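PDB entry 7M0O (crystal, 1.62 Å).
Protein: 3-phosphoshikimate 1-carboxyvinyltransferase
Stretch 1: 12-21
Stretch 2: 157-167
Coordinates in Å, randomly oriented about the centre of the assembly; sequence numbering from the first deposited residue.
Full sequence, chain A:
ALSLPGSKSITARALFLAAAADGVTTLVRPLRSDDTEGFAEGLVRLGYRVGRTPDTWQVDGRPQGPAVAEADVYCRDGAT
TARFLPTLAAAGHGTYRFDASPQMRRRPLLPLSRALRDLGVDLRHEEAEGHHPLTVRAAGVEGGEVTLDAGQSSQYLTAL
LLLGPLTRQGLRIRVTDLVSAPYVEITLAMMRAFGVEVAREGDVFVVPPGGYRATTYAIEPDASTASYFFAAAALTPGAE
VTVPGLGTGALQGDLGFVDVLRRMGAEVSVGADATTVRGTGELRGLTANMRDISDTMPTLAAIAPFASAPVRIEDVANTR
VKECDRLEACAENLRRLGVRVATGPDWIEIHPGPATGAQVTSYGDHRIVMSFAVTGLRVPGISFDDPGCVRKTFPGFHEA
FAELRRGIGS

Stretch 1, residues 12-21: ARALFLAAAA
Stretch 2 157-167: LTALLLLGPLT

Two helical stretches of one chain, at least 145 residues apart in sequence wherever they touch, pack side by side in nearly the same direction: the axes of helix 12-20 and helix 157-163 approach to 10.9 Å, and their N-to-C directions differ by 22° (signed crossing angle -22°). The CA atoms of L17 and L162 lie 7.5 Å apart, those of A20 and L166 7.6 Å. No hydrogen bond crosses; the contact is side-chain packing, burying 363 Å² over both sides. Stretch 2 enters already helical, with L161 N to L157 O at 2.9 Å. T158 (chi1 m) points toward stretch 1 and lays CG2 4.1 Å from CG of R13, whose m, t, t chain (chi4 90°) runs alongside; the R13 guanidinium and T158 OG1 are hydrogen-bonded elsewhere in the structure. One turn on, L162 (m, t) is the residue most covered by the other stretch. Its CB sits over one face of the F16 ring, 3.8 Å from the centroid and 19° off the normal, a CH-pi contact; F16 has chi1 t and chi2 -69°. F16 CE1 also comes within 3.5 Å of L162 O. Beyond CB the leucine branches diverge: CD2 meets CD2 of L17 (m, t) at 3.7 Å, while CD1 lies 4.4 Å from CB of R13. L163 (t, p) points away, yet its backbone N is 4.1 Å from F16 CZ. A 3-10 segment, 164-166, follows, with L166 N hydrogen-bonded to L163 O at 2.8 Å. L166 (m, t) points back toward stretch 1: CD1 lies 4.1 Å from F16 CZ, and both L166 methyls, CD1 and CD2, lie 3.8 Å from CB of A20, whose small side chain also points toward stretch 2. T167 (chi1 p, phi/psi -79/163) leaves helical geometry and makes no contact; its OG1 donates to G164 O at 2.7 Å.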

# COMPACT_ATOMS: atom_id res chain seq x y z
N ALA A 12 5.35 5.99 -1.92
CA ALA A 12 5.44 7.15 -1.03
C ALA A 12 6.71 7.10 -0.19
O ALA A 12 7.46 8.08 -0.12
CB ALA A 12 4.21 7.20 -0.13
N ARG A 13 6.93 5.98 0.51
CA ARG A 13 8.16 5.81 1.27
C ARG A 13 9.39 5.95 0.38
O ARG A 13 10.38 6.58 0.78
CB ARG A 13 8.19 4.44 1.96
CG ARG A 13 7.07 4.13 2.97
CD ARG A 13 7.27 2.67 3.38
NE ARG A 13 6.31 2.10 4.32
CZ ARG A 13 5.18 1.48 3.97
NH1 ARG A 13 4.82 1.37 2.69
NH2 ARG A 13 4.40 0.98 4.91
N ALA A 14 9.36 5.36 -0.82
CA ALA A 14 10.54 5.39 -1.69
C ALA A 14 10.89 6.81 -2.13
O ALA A 14 12.07 7.12 -2.33
CB ALA A 14 10.30 4.51 -2.92
N LEU A 15 9.87 7.65 -2.34
CA LEU A 15 10.12 9.05 -2.73
C LEU A 15 10.84 9.80 -1.62
O LEU A 15 11.75 10.60 -1.88
CB LEU A 15 8.81 9.75 -3.08
CG LEU A 15 8.20 9.41 -4.43
CD1 LEU A 15 6.80 9.99 -4.56
CD2 LEU A 15 9.08 9.95 -5.52
N PHE A 16 10.41 9.58 -0.37
CA PHE A 16 11.11 10.17 0.77
C PHE A 16 12.56 9.73 0.81
O PHE A 16 13.47 10.55 0.96
CB PHE A 16 10.38 9.79 2.07
CG PHE A 16 10.94 10.44 3.31
CD1 PHE A 16 12.20 10.10 3.81
CD2 PHE A 16 10.19 11.38 4.02
CE1 PHE A 16 12.72 10.69 4.96
CE2 PHE A 16 10.70 11.98 5.19
CZ PHE A 16 11.96 11.62 5.65
N LEU A 17 12.79 8.42 0.73
CA LEU A 17 14.15 7.89 0.82
C LEU A 17 15.02 8.41 -0.33
O LEU A 17 16.20 8.75 -0.11
CB LEU A 17 14.09 6.36 0.83
CG LEU A 17 13.43 5.83 2.11
CD1 LEU A 17 12.94 4.39 1.95
CD2 LEU A 17 14.43 5.90 3.25
N ALA A 18 14.46 8.48 -1.55
CA ALA A 18 15.21 9.00 -2.69
C ALA A 18 15.61 10.45 -2.48
O ALA A 18 16.70 10.87 -2.88
CB ALA A 18 14.41 8.86 -3.99
N ALA A 19 14.71 11.24 -1.89
CA ALA A 19 15.02 12.64 -1.60
C ALA A 19 16.11 12.78 -0.54
O ALA A 19 16.92 13.71 -0.61
CB ALA A 19 13.76 13.36 -1.14
N ALA A 20 16.11 11.91 0.47
CA ALA A 20 16.93 12.14 1.66
C ALA A 20 18.30 11.47 1.59
O ALA A 20 19.17 11.83 2.39
CB ALA A 20 16.17 11.65 2.91
N ALA A 21 18.52 10.57 0.65
CA ALA A 21 19.73 9.76 0.67
C ALA A 21 20.94 10.51 0.11
O ALA A 21 20.83 11.58 -0.49
CB ALA A 21 19.50 8.47 -0.12
N LEU A 157 3.88 7.19 12.34
CA LEU A 157 5.05 6.44 12.79
C LEU A 157 6.06 6.29 11.67
O LEU A 157 7.28 6.45 11.88
CB LEU A 157 4.62 5.07 13.34
CG LEU A 157 5.79 4.16 13.71
CD1 LEU A 157 6.71 4.83 14.75
CD2 LEU A 157 5.31 2.80 14.21
N THR A 158 5.59 6.02 10.45
CA THR A 158 6.51 5.79 9.35
C THR A 158 7.28 7.06 8.98
O THR A 158 8.48 7.01 8.70
CB THR A 158 5.73 5.22 8.16
OG1 THR A 158 5.53 3.82 8.39
CG2 THR A 158 6.44 5.44 6.84
N ALA A 159 6.61 8.22 9.04
CA ALA A 159 7.31 9.50 8.85
C ALA A 159 8.43 9.69 9.89
O ALA A 159 9.54 10.11 9.53
CB ALA A 159 6.31 10.65 8.92
N LEU A 160 8.16 9.39 11.17
CA LEU A 160 9.19 9.54 12.20
C LEU A 160 10.33 8.54 12.00
O LEU A 160 11.51 8.89 12.16
CB LEU A 160 8.58 9.37 13.59
CG LEU A 160 7.74 10.54 14.08
CD1 LEU A 160 7.16 10.23 15.46
CD2 LEU A 160 8.55 11.85 14.10
N LEU A 161 10.00 7.28 11.66
CA LEU A 161 11.06 6.31 11.35
C LEU A 161 11.93 6.81 10.21
O LEU A 161 13.17 6.78 10.28
CB LEU A 161 10.45 4.95 11.01
CG LEU A 161 9.82 4.17 12.16
CD1 LEU A 161 8.84 3.13 11.60
CD2 LEU A 161 10.90 3.51 13.00
N LEU A 162 11.30 7.30 9.14
CA LEU A 162 12.06 7.77 7.98
C LEU A 162 12.91 8.98 8.33
O LEU A 162 14.01 9.14 7.79
CB LEU A 162 11.11 8.07 6.83
CG LEU A 162 10.47 6.82 6.19
CD1 LEU A 162 9.36 7.22 5.22
CD2 LEU A 162 11.49 5.98 5.49
N LEU A 163 12.43 9.82 9.25
CA LEU A 163 13.19 11.00 9.68
C LEU A 163 14.46 10.64 10.45
O LEU A 163 15.46 11.36 10.36
CB LEU A 163 12.28 11.89 10.54
CG LEU A 163 12.90 13.08 11.29
CD1 LEU A 163 13.31 14.16 10.34
CD2 LEU A 163 11.93 13.64 12.33
N GLY A 164 14.43 9.54 11.21
CA GLY A 164 15.47 9.21 12.15
C GLY A 164 16.91 9.40 11.69
O GLY A 164 17.71 10.05 12.37
N PRO A 165 17.29 8.81 10.55
CA PRO A 165 18.69 8.92 10.10
C PRO A 165 19.08 10.32 9.65
O PRO A 165 20.28 10.57 9.48
CB PRO A 165 18.78 7.90 8.95
CG PRO A 165 17.58 6.96 9.16
CD PRO A 165 16.51 7.88 9.70
N LEU A 166 18.12 11.22 9.43
CA LEU A 166 18.45 12.61 9.13
C LEU A 166 18.72 13.43 10.38
O LEU A 166 19.22 14.55 10.25
CB LEU A 166 17.31 13.27 8.34
CG LEU A 166 16.80 12.40 7.19
CD1 LEU A 166 15.68 13.12 6.43
CD2 LEU A 166 17.94 12.05 6.24
N THR A 167 18.39 12.92 11.56
CA THR A 167 18.62 13.65 12.79
C THR A 167 20.09 13.55 13.19
O THR A 167 20.85 12.70 12.71
CB THR A 167 17.74 13.12 13.91
OG1 THR A 167 18.24 11.84 14.34
CG2 THR A 167 16.30 12.98 13.43